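Local coordinates for protein death domain of pelle (Drosophila melanogaster, PDB 1D2Z) that serves as the death domain through which the kinase Pelle binds Tube, which brings it to the plasma membrane in the Toll signalling that sets embryonic dorsoventral polarity, at residues T10-L15 against Q72-V77; L18-Q23 against R94-Y99; H27-D32 against S60-F65; Q35-A40 against L87-A92. All coordinates share one frame; numbering follows the deposited sequence. Where two conformers were deposited one is given.

Contact 1 (T10-L15 against Q72-V77); sequences TMAIRL and QYNHTV
Asn-74 turns its CG anti to its backbone N (chi1 -159°), while Arg-14, in one of its two deposited conformers, holds CG between its backbone N and carbonyl carbon (chi1 52°) and runs extended from CG to NE. In the six-helix death-domain fold this contact ties the segment leading into helix 18-31 to the link between helices 61-73 and 77-86. The two backbones make a single bridge, with Ala-12 and Thr-76 as a non-hydrogen-bonded pair whose CA atoms are 4.1 Å apart. It is flanked by Val-77 N to Met-11 O at 2.9 Å and Ile-13 N to His-75 O at 2.8 Å, the latter almost straight at 176°. A water extends the pairing: it donates to His-75 O and accepts from Arg-14 N.

Apolar groups fill in beside the bridge. Met-11 and Val-77 lie side by side, pointing the same way, with Met-11 CG 3.7 Å from Val-77 CG2. Ile-13 rests CD1 3.7 Å from His-75 CB. The hydroxyls of Thr-10 and Thr-76 both bond to Asp-8, Thr-76 standing at the N-cap of helix 77-86. Asn-74 ND2 and His-75 NE2 bond instead to Asp-124 and Pro-143 of the Tube chain, so this link also belongs to the interface between the two death domains.

In the conformer described, whose detail is less certain for being one of two, Arg-14 grips Asn-74 side-on: NE at 2.8 Å and NH2 at 3.1 Å share OD1, reaching it from the same face of the amide.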
# COMPACT_ATOMS: atom_id res chain seq x y z
N THR A 10 -12.85 12.68 -1.53
CA THR A 10 -12.04 13.10 -0.39
C THR A 10 -10.58 12.75 -0.60
O THR A 10 -10.25 11.85 -1.38
CB THR A 10 -12.52 12.48 0.93
OG1 THR A 10 -12.43 11.05 0.86
CG2 THR A 10 -13.96 12.88 1.21
N MET A 11 -9.69 13.45 0.10
CA MET A 11 -8.27 13.20 -0.02
C MET A 11 -7.86 11.90 0.66
O MET A 11 -8.62 11.32 1.44
CB MET A 11 -7.46 14.35 0.59
CG MET A 11 -7.69 14.56 2.08
SD MET A 11 -6.55 15.78 2.77
CE MET A 11 -7.21 17.32 2.08
N ALA A 12 -6.66 11.44 0.33
CA ALA A 12 -6.13 10.22 0.92
C ALA A 12 -5.77 10.54 2.37
O ALA A 12 -5.34 11.65 2.67
CB ALA A 12 -4.89 9.78 0.16
N ILE A 13 -5.99 9.57 3.25
CA ILE A 13 -5.68 9.71 4.68
C ILE A 13 -4.24 10.19 4.88
O ILE A 13 -3.96 11.01 5.76
CB ILE A 13 -5.87 8.35 5.41
CG1 ILE A 13 -7.37 8.01 5.48
CG2 ILE A 13 -5.21 8.38 6.79
CD1 ILE A 13 -7.67 6.60 5.94
N ARG A 14 -3.33 9.69 4.05
CA ARG A 14 -1.91 10.05 4.12
C ARG A 14 -1.66 11.54 3.86
O ARG A 14 -0.62 12.07 4.25
CB ARG A 14 -1.10 9.20 3.14
CG ARG A 14 -1.65 9.22 1.73
CD ARG A 14 -0.99 8.18 0.84
NE ARG A 14 -1.63 8.12 -0.47
CZ ARG A 14 -1.50 9.05 -1.42
NH1 ARG A 14 -0.74 10.12 -1.21
NH2 ARG A 14 -2.16 8.92 -2.56
N LEU A 15 -2.63 12.21 3.23
CA LEU A 15 -2.51 13.63 2.93
C LEU A 15 -3.13 14.56 3.98
O LEU A 15 -3.01 15.78 3.89
CB LEU A 15 -3.09 13.93 1.54
CG LEU A 15 -2.41 13.24 0.35
CD1 LEU A 15 -3.18 13.52 -0.93
CD2 LEU A 15 -0.97 13.70 0.22
N GLN A 72 -0.49 1.96 3.32
CA GLN A 72 -0.46 0.84 2.38
C GLN A 72 -1.70 0.68 1.51
O GLN A 72 -1.59 0.42 0.31
CB GLN A 72 -0.19 -0.48 3.10
CG GLN A 72 -0.17 -1.68 2.15
CD GLN A 72 -0.00 -3.00 2.86
OE1 GLN A 72 0.73 -3.12 3.85
NE2 GLN A 72 -0.67 -4.03 2.34
N TYR A 73 -2.88 0.82 2.11
CA TYR A 73 -4.13 0.63 1.37
C TYR A 73 -4.70 1.86 0.68
O TYR A 73 -5.75 1.79 0.04
CB TYR A 73 -5.17 -0.04 2.26
CG TYR A 73 -4.60 -1.27 2.94
CD1 TYR A 73 -4.56 -2.49 2.28
CD2 TYR A 73 -4.06 -1.19 4.22
CE1 TYR A 73 -3.99 -3.61 2.87
CE2 TYR A 73 -3.48 -2.31 4.83
CZ TYR A 73 -3.46 -3.51 4.14
OH TYR A 73 -2.92 -4.63 4.72
N ASN A 74 -4.01 2.99 0.80
CA ASN A 74 -4.41 4.23 0.15
C ASN A 74 -5.88 4.61 0.40
O ASN A 74 -6.59 4.98 -0.53
CB ASN A 74 -4.14 4.11 -1.37
CG ASN A 74 -4.04 5.46 -2.07
OD1 ASN A 74 -3.71 6.47 -1.45
ND2 ASN A 74 -4.32 5.47 -3.37
N HIS A 75 -6.33 4.47 1.64
CA HIS A 75 -7.71 4.80 1.97
C HIS A 75 -7.92 6.31 2.10
O HIS A 75 -6.99 7.05 2.42
CB HIS A 75 -8.16 4.07 3.24
CG HIS A 75 -8.44 2.62 3.03
ND1 HIS A 75 -9.30 2.16 2.06
CD2 HIS A 75 -7.96 1.52 3.66
CE1 HIS A 75 -9.34 0.84 2.10
NE2 HIS A 75 -8.54 0.42 3.07
N THR A 76 -9.15 6.74 1.81
CA THR A 76 -9.54 8.14 1.85
C THR A 76 -10.13 8.56 3.20
O THR A 76 -10.51 7.72 4.02
CB THR A 76 -10.62 8.45 0.79
OG1 THR A 76 -11.83 7.77 1.13
CG2 THR A 76 -10.15 8.01 -0.60
N VAL A 77 -10.24 9.87 3.40
CA VAL A 77 -10.79 10.40 4.63
C VAL A 77 -12.26 9.97 4.76
O VAL A 77 -12.73 9.71 5.86
CB VAL A 77 -10.69 11.95 4.70
CG1 VAL A 77 -11.28 12.47 5.99
CG2 VAL A 77 -9.23 12.38 4.62
O HOH W 1 -4.14 7.31 2.47

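Contact 2 (L18-Q23 against R94-Y99); sequences LPVRAQ and RLIKDY
Val-20 and Tyr-99 reach toward each other tip to tip, the valine from helix 18-31 and the tyrosine from just beyond helix 90-95. Val-20 CG1 comes within 3.8 Å of Tyr-99 CE2, approaching the ring obliquely. The other branch of the valine turns to the backbone: with Val-20 CG2 anti to the backbone N, it lies 3.5 Å from Leu-95 O and 4.3 Å from Ile-96 CG2. One valine thus touches the ring, a carbonyl and an isoleucine methyl.

Gln-23 and Leu-95 meet at a slant, one turn further along helix 18-31. The nearest approach is from Leu-95 CD1 to the carbonyl Gln-23 O, 4.0 Å away. The polar link is indirect: a water donates to Gln-23 OE1 at 2.7 Å and to Leu-95 O at 2.8 Å, joining side-chain amide to backbone across the gap. An alanine in place of Val-20 would probably open a gap beside Leu-95 O and Ile-96 CG2 and leave the Tyr-99 ring with less to rest against.

In the death-domain bundle, Ile-96 also packs on Leu-24 of helix 18-31 and on Val-77, Phe-81 and Phe-84 of helix 77-86, and Tyr-99 also rests on Val-77.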
# COMPACT_ATOMS: atom_id res chain seq x y z
N LEU A 18 -1.16 17.87 9.15
CA LEU A 18 -0.67 17.49 10.47
C LEU A 18 -1.50 17.97 11.66
O LEU A 18 -1.70 17.21 12.62
CB LEU A 18 0.81 17.86 10.64
CG LEU A 18 1.72 17.13 9.65
CD1 LEU A 18 3.18 17.44 9.97
CD2 LEU A 18 1.48 15.62 9.70
N PRO A 19 -2.00 19.23 11.64
CA PRO A 19 -2.81 19.74 12.75
C PRO A 19 -4.05 18.88 13.04
O PRO A 19 -4.24 18.44 14.17
CB PRO A 19 -3.20 21.13 12.26
CG PRO A 19 -1.99 21.55 11.50
CD PRO A 19 -1.68 20.31 10.69
N VAL A 20 -4.88 18.64 12.02
CA VAL A 20 -6.08 17.83 12.21
C VAL A 20 -5.71 16.39 12.57
O VAL A 20 -6.33 15.78 13.43
CB VAL A 20 -7.01 17.86 10.95
CG1 VAL A 20 -6.26 17.38 9.72
CG2 VAL A 20 -8.24 16.99 11.18
N ARG A 21 -4.65 15.88 11.95
CA ARG A 21 -4.20 14.52 12.22
C ARG A 21 -3.77 14.37 13.67
O ARG A 21 -4.09 13.37 14.32
CB ARG A 21 -3.05 14.15 11.27
CG ARG A 21 -2.61 12.71 11.40
CD ARG A 21 -1.70 12.33 10.26
NE ARG A 21 -1.16 10.99 10.45
CZ ARG A 21 -1.17 10.04 9.52
NH1 ARG A 21 -1.70 10.28 8.33
NH2 ARG A 21 -0.64 8.86 9.80
N ALA A 22 -3.08 15.38 14.20
CA ALA A 22 -2.63 15.38 15.60
C ALA A 22 -3.82 15.42 16.56
O ALA A 22 -3.79 14.77 17.61
CB ALA A 22 -1.67 16.55 15.86
N GLN A 23 -4.86 16.18 16.22
CA GLN A 23 -6.06 16.26 17.06
C GLN A 23 -6.72 14.88 17.09
O GLN A 23 -7.05 14.35 18.14
CB GLN A 23 -7.08 17.24 16.49
CG GLN A 23 -6.87 18.69 16.85
CD GLN A 23 -8.01 19.56 16.33
OE1 GLN A 23 -8.37 19.48 15.16
NE2 GLN A 23 -8.60 20.36 17.21
N ARG A 94 -16.51 14.06 13.94
CA ARG A 94 -16.61 15.51 13.97
C ARG A 94 -15.26 16.18 13.69
O ARG A 94 -15.20 17.18 12.97
CB ARG A 94 -17.17 16.00 15.30
CG ARG A 94 -17.83 17.37 15.21
CD ARG A 94 -18.42 17.80 16.55
NE ARG A 94 -17.37 17.90 17.54
CZ ARG A 94 -16.60 18.97 17.72
NH1 ARG A 94 -16.78 20.07 17.00
NH2 ARG A 94 -15.57 18.89 18.55
N LEU A 95 -14.18 15.60 14.22
CA LEU A 95 -12.85 16.15 14.03
C LEU A 95 -12.41 16.20 12.57
O LEU A 95 -11.58 17.04 12.19
CB LEU A 95 -11.82 15.40 14.88
CG LEU A 95 -11.86 15.73 16.37
CD1 LEU A 95 -10.88 14.85 17.14
CD2 LEU A 95 -11.54 17.21 16.59
N ILE A 96 -12.96 15.30 11.75
CA ILE A 96 -12.61 15.27 10.33
C ILE A 96 -13.76 15.68 9.41
O ILE A 96 -13.68 15.49 8.19
CB ILE A 96 -12.10 13.87 9.88
CG1 ILE A 96 -13.13 12.78 10.21
CG2 ILE A 96 -10.75 13.57 10.52
CD1 ILE A 96 -12.84 11.45 9.52
N LYS A 97 -14.81 16.28 9.98
CA LYS A 97 -15.97 16.69 9.18
C LYS A 97 -15.63 17.66 8.06
O LYS A 97 -16.26 17.64 7.01
CB LYS A 97 -17.06 17.29 10.07
CG LYS A 97 -16.72 18.67 10.63
CD LYS A 97 -17.78 19.15 11.63
CE LYS A 97 -17.34 20.43 12.33
NZ LYS A 97 -17.14 21.57 11.37
N ASP A 98 -14.61 18.48 8.28
CA ASP A 98 -14.21 19.49 7.31
C ASP A 98 -13.49 18.96 6.07
O ASP A 98 -13.29 19.69 5.10
CB ASP A 98 -13.37 20.57 8.00
CG ASP A 98 -14.06 21.16 9.23
OD1 ASP A 98 -15.29 21.38 9.17
OD2 ASP A 98 -13.38 21.39 10.25
N TYR A 99 -13.12 17.67 6.10
CA TYR A 99 -12.42 17.04 4.98
C TYR A 99 -13.30 15.99 4.31
O TYR A 99 -12.83 15.16 3.53
CB TYR A 99 -11.13 16.40 5.48
CG TYR A 99 -10.16 17.42 6.02
CD1 TYR A 99 -9.27 18.08 5.18
CD2 TYR A 99 -10.16 17.76 7.37
CE1 TYR A 99 -8.41 19.06 5.66
CE2 TYR A 99 -9.31 18.73 7.87
CZ TYR A 99 -8.43 19.38 7.01
OH TYR A 99 -7.59 20.36 7.49
O HOH W 2 -10.27 19.28 13.25

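Contact 3 (H27-D32 against S60-F65); sequences HLDALD and SASNEF
Asp-29 and the start of helix 61-73 meet through hydrogen bonds, and both carboxylate oxygens take part. Asp-29 OD1 accepts from the backbone Ser-62 N at 2.9 Å with an angle of 156° at the hydrogen, and Asp-29 OD2 accepts from Ser-60 OG at 2.6 Å; each oxygen uses its syn lone pair. Ser-62 OG also lies 2.9 Å from Asp-29 OD1, but Cys-25 O competes for its single proton and the bond is not settled.

The second kind of interaction is capping. Ser-60 is the N-cap of helix 61-73, its OG anti to the backbone N (chi1 169°) and accepting from Asn-63 N at 3.0 Å. The capping hydroxyl is therefore itself held by Asp-29, a second-shell partner whose negative charge probably suits the helix N terminus. In the death-domain bundle this fastens helix 18-31 near its end to helix 61-73, where the axes of the short segments 27-31 and 61-65 come within 8.9 Å, their N-to-C directions 120° apart. An alanine at Asp-29 would probably leave Ser-62 N and the Ser-60 hydroxyl without their acceptors, and the cap less firmly positioned.

Apolar contact comes from the adjacent residue: Leu-28 CB packs 3.6 Å from Ser-62 CB, while Leu-28 also touches Ala-92 of helix 90-95.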
# COMPACT_ATOMS: atom_id res chain seq x y z
N HIS A 27 -6.99 12.25 20.27
CA HIS A 27 -8.33 11.86 20.72
C HIS A 27 -8.50 10.33 20.74
O HIS A 27 -8.95 9.77 21.74
CB HIS A 27 -9.38 12.50 19.81
CG HIS A 27 -10.76 11.95 20.00
ND1 HIS A 27 -11.45 12.08 21.19
CD2 HIS A 27 -11.57 11.27 19.16
CE1 HIS A 27 -12.63 11.50 21.07
NE2 HIS A 27 -12.73 11.00 19.85
N LEU A 28 -8.13 9.67 19.65
CA LEU A 28 -8.24 8.22 19.54
C LEU A 28 -7.33 7.50 20.54
O LEU A 28 -7.67 6.43 21.05
CB LEU A 28 -7.93 7.78 18.11
CG LEU A 28 -8.87 8.31 17.01
CD1 LEU A 28 -8.29 7.95 15.65
CD2 LEU A 28 -10.28 7.74 17.17
N ASP A 29 -6.18 8.10 20.84
CA ASP A 29 -5.25 7.50 21.80
C ASP A 29 -5.79 7.59 23.21
O ASP A 29 -5.63 6.66 24.00
CB ASP A 29 -3.87 8.17 21.73
CG ASP A 29 -3.12 7.85 20.46
OD1 ASP A 29 -3.54 6.93 19.71
OD2 ASP A 29 -2.11 8.51 20.20
N ALA A 30 -6.44 8.71 23.52
CA ALA A 30 -7.03 8.92 24.84
C ALA A 30 -8.14 7.90 25.05
O ALA A 30 -8.31 7.38 26.16
CB ALA A 30 -7.59 10.34 24.95
N LEU A 31 -8.91 7.63 23.99
CA LEU A 31 -9.99 6.65 24.06
C LEU A 31 -9.43 5.23 24.05
O LEU A 31 -10.14 4.28 24.42
CB LEU A 31 -10.93 6.80 22.86
CG LEU A 31 -11.89 7.98 22.79
CD1 LEU A 31 -12.78 7.80 21.57
CD2 LEU A 31 -12.72 8.05 24.07
N ASP A 32 -8.20 5.08 23.57
CA ASP A 32 -7.53 3.78 23.48
C ASP A 32 -8.35 2.79 22.64
O ASP A 32 -8.71 1.70 23.10
CB ASP A 32 -7.27 3.22 24.89
CG ASP A 32 -6.21 2.12 24.91
OD1 ASP A 32 -5.40 2.03 23.96
OD2 ASP A 32 -6.19 1.34 25.89
N SER A 60 2.28 7.38 19.22
CA SER A 60 0.84 7.31 19.04
C SER A 60 0.40 6.02 18.35
O SER A 60 0.81 5.73 17.22
CB SER A 60 0.34 8.51 18.24
OG SER A 60 -1.01 8.33 17.84
N ALA A 61 -0.47 5.28 19.03
CA ALA A 61 -0.98 4.02 18.49
C ALA A 61 -1.90 4.26 17.30
O ALA A 61 -1.82 3.57 16.29
CB ALA A 61 -1.70 3.24 19.58
N SER A 62 -2.75 5.28 17.40
CA SER A 62 -3.68 5.56 16.32
C SER A 62 -2.97 6.12 15.10
O SER A 62 -3.37 5.83 13.98
CB SER A 62 -4.79 6.51 16.79
OG SER A 62 -4.25 7.79 17.08
N ASN A 63 -1.92 6.90 15.31
CA ASN A 63 -1.17 7.44 14.18
C ASN A 63 -0.54 6.29 13.39
O ASN A 63 -0.50 6.31 12.16
CB ASN A 63 -0.06 8.40 14.64
CG ASN A 63 0.74 8.96 13.49
OD1 ASN A 63 0.19 9.59 12.58
ND2 ASN A 63 2.04 8.71 13.49
N GLU A 64 -0.06 5.28 14.12
CA GLU A 64 0.55 4.12 13.49
C GLU A 64 -0.52 3.36 12.71
O GLU A 64 -0.26 2.84 11.63
CB GLU A 64 1.21 3.22 14.54
CG GLU A 64 2.09 2.12 13.93
CD GLU A 64 3.19 2.68 13.03
OE1 GLU A 64 3.71 3.78 13.30
OE2 GLU A 64 3.52 2.02 12.03
N PHE A 65 -1.72 3.28 13.28
CA PHE A 65 -2.83 2.62 12.59
C PHE A 65 -3.09 3.36 11.27
O PHE A 65 -3.26 2.73 10.22
CB PHE A 65 -4.10 2.61 13.45
CG PHE A 65 -5.34 2.18 12.70
CD1 PHE A 65 -5.60 0.84 12.46
CD2 PHE A 65 -6.21 3.14 12.18
CE1 PHE A 65 -6.71 0.45 11.71
CE2 PHE A 65 -7.33 2.76 11.44
CZ PHE A 65 -7.58 1.41 11.19

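Contact 4 (Q35-A40 against L87-A92); sequences QQLATA and LKLHNA
Leu-87 is the main bump of this contact, and the hollow that receives it is formed on helix 34-40 by Gln-36, Leu-37 and Ala-40. Its two methyls divide the surface between them. Leu-87 CD1 meets Leu-37 CD2 at 3.7 Å, the closest purely apolar approach across the contact. Leu-87 CD2 lies against the other part of the hollow, 4.1 Å from Ala-40 CB, a side chain that ends at that atom.

Gln-36 makes the outer wall. Its CG stands anti to the backbone N (chi1 -164°) and the chain beyond is extended, meeting Leu-87 tip to tip with Gln-36 NE2 3.6 Å from Leu-87 CD2. The aliphatic part helps as well, since Gln-36 CG is 4.0 Å from that same Leu-87 CD2 methyl. Gln-36 is exposed, so its amide borders the leucine on the solvent side.

The position of the bump goes with the way helix 77-86 of the death-domain bundle stops. That helix closes in a Schellman motif, with Lys-88 as the C-prime residue of positive phi and Leu-89 N bonded back to Phe-84 O. Leu-87 thus lies in the turn that leads into helix 90-95, and its CB bond is directed toward helix 34-40.

On the inner side, Leu-37 CD2 also meets Leu-89 CD1, 4.2 Å away, so that one methyl touches both leucines of the turn. Leu-83 of helix 77-86 packs on both Leu-37 and Ala-40, while Leu-89 reaches on to Leu-31 and Phe-84.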
# COMPACT_ATOMS: atom_id res chain seq x y z
N GLN A 35 -6.84 -0.95 18.99
CA GLN A 35 -7.10 -2.38 18.81
C GLN A 35 -8.46 -2.60 18.17
O GLN A 35 -8.62 -3.48 17.31
CB GLN A 35 -6.98 -3.11 20.16
CG GLN A 35 -7.26 -4.62 20.13
CD GLN A 35 -6.29 -5.41 19.24
OE1 GLN A 35 -5.31 -5.97 19.73
NE2 GLN A 35 -6.58 -5.47 17.94
N GLN A 36 -9.43 -1.78 18.55
CA GLN A 36 -10.77 -1.87 17.99
C GLN A 36 -10.71 -1.48 16.50
O GLN A 36 -11.35 -2.12 15.66
CB GLN A 36 -11.71 -0.94 18.76
CG GLN A 36 -13.18 -1.22 18.54
CD GLN A 36 -14.07 -0.41 19.48
OE1 GLN A 36 -13.71 -0.16 20.63
NE2 GLN A 36 -15.23 -0.00 18.98
N LEU A 37 -9.94 -0.44 16.18
CA LEU A 37 -9.79 0.01 14.80
C LEU A 37 -9.13 -1.10 13.96
O LEU A 37 -9.62 -1.46 12.89
CB LEU A 37 -8.93 1.28 14.73
CG LEU A 37 -9.51 2.58 15.31
CD1 LEU A 37 -8.42 3.65 15.39
CD2 LEU A 37 -10.68 3.06 14.45
N ALA A 38 -8.02 -1.64 14.47
CA ALA A 38 -7.28 -2.69 13.79
C ALA A 38 -8.12 -3.94 13.56
O ALA A 38 -8.08 -4.53 12.48
CB ALA A 38 -6.03 -3.04 14.58
N THR A 39 -8.90 -4.32 14.57
CA THR A 39 -9.76 -5.50 14.45
C THR A 39 -10.87 -5.27 13.43
O THR A 39 -11.15 -6.15 12.61
CB THR A 39 -10.36 -5.90 15.81
OG1 THR A 39 -9.30 -6.21 16.73
CG2 THR A 39 -11.27 -7.13 15.66
N ALA A 40 -11.46 -4.08 13.46
CA ALA A 40 -12.55 -3.73 12.55
C ALA A 40 -12.19 -3.80 11.07
O ALA A 40 -13.05 -4.11 10.24
CB ALA A 40 -13.11 -2.35 12.89
N LEU A 87 -17.93 2.22 14.14
CA LEU A 87 -17.52 1.99 15.52
C LEU A 87 -18.11 3.04 16.46
O LEU A 87 -17.75 3.10 17.64
CB LEU A 87 -16.00 2.01 15.62
CG LEU A 87 -15.22 0.91 14.90
CD1 LEU A 87 -13.72 1.13 15.08
CD2 LEU A 87 -15.63 -0.46 15.44
N LYS A 88 -19.07 3.81 15.95
CA LYS A 88 -19.72 4.89 16.69
C LYS A 88 -18.79 5.85 17.44
O LYS A 88 -19.01 6.18 18.61
CB LYS A 88 -20.88 4.39 17.58
CG LYS A 88 -20.62 3.13 18.39
CD LYS A 88 -21.82 2.80 19.28
CE LYS A 88 -23.12 2.72 18.49
NZ LYS A 88 -23.14 1.62 17.48
N LEU A 89 -17.73 6.26 16.75
CA LEU A 89 -16.76 7.21 17.29
C LEU A 89 -17.16 8.56 16.70
O LEU A 89 -16.51 9.10 15.81
CB LEU A 89 -15.34 6.82 16.86
CG LEU A 89 -14.86 5.46 17.40
CD1 LEU A 89 -13.54 5.07 16.76
CD2 LEU A 89 -14.75 5.52 18.92
N HIS A 90 -18.28 9.09 17.21
CA HIS A 90 -18.85 10.36 16.73
C HIS A 90 -17.95 11.58 16.87
O HIS A 90 -17.93 12.43 15.97
CB HIS A 90 -20.21 10.60 17.39
CG HIS A 90 -21.20 9.50 17.12
ND1 HIS A 90 -21.77 9.31 15.88
CD2 HIS A 90 -21.64 8.49 17.90
CE1 HIS A 90 -22.52 8.22 15.91
NE2 HIS A 90 -22.45 7.70 17.12
N ASN A 91 -17.25 11.70 17.99
CA ASN A 91 -16.35 12.84 18.16
C ASN A 91 -15.16 12.74 17.20
O ASN A 91 -14.58 13.76 16.83
CB ASN A 91 -15.90 12.98 19.61
CG ASN A 91 -16.94 13.69 20.46
OD1 ASN A 91 -17.38 14.79 20.14
ND2 ASN A 91 -17.34 13.06 21.56
N ALA A 92 -14.82 11.53 16.78
CA ALA A 92 -13.73 11.32 15.83
C ALA A 92 -14.23 11.82 14.46
O ALA A 92 -13.52 12.53 13.76
CB ALA A 92 -13.33 9.84 15.76

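How the contacts relate
Contact 3 is buried, contacts 1 and 2 are partly buried, and contact 4 lies at the surface. Their chemistry does not simply follow depth: contact 3 relies on a carboxylate and a helix cap, contact 4 on leucine methyls, contact 1 largely on backbone bonds, with an arginine-asparagine pair beside them, and contact 2 on packing with a bridging water. Helix 18-31 serves contacts 2 and 3, helix 61-73 contacts 1 and 3, and helix 90-95 contacts 2 and 4. Contact 1 touches contact 2 where Met-11 meets Tyr-99, and Arg-21 probably bonds Asn-63 between contacts 2 and 3. Phe-65 packs against Leu-37, joining contacts 3 and 4, whereas contact 1 sits about 17 Å, centre to centre, from both.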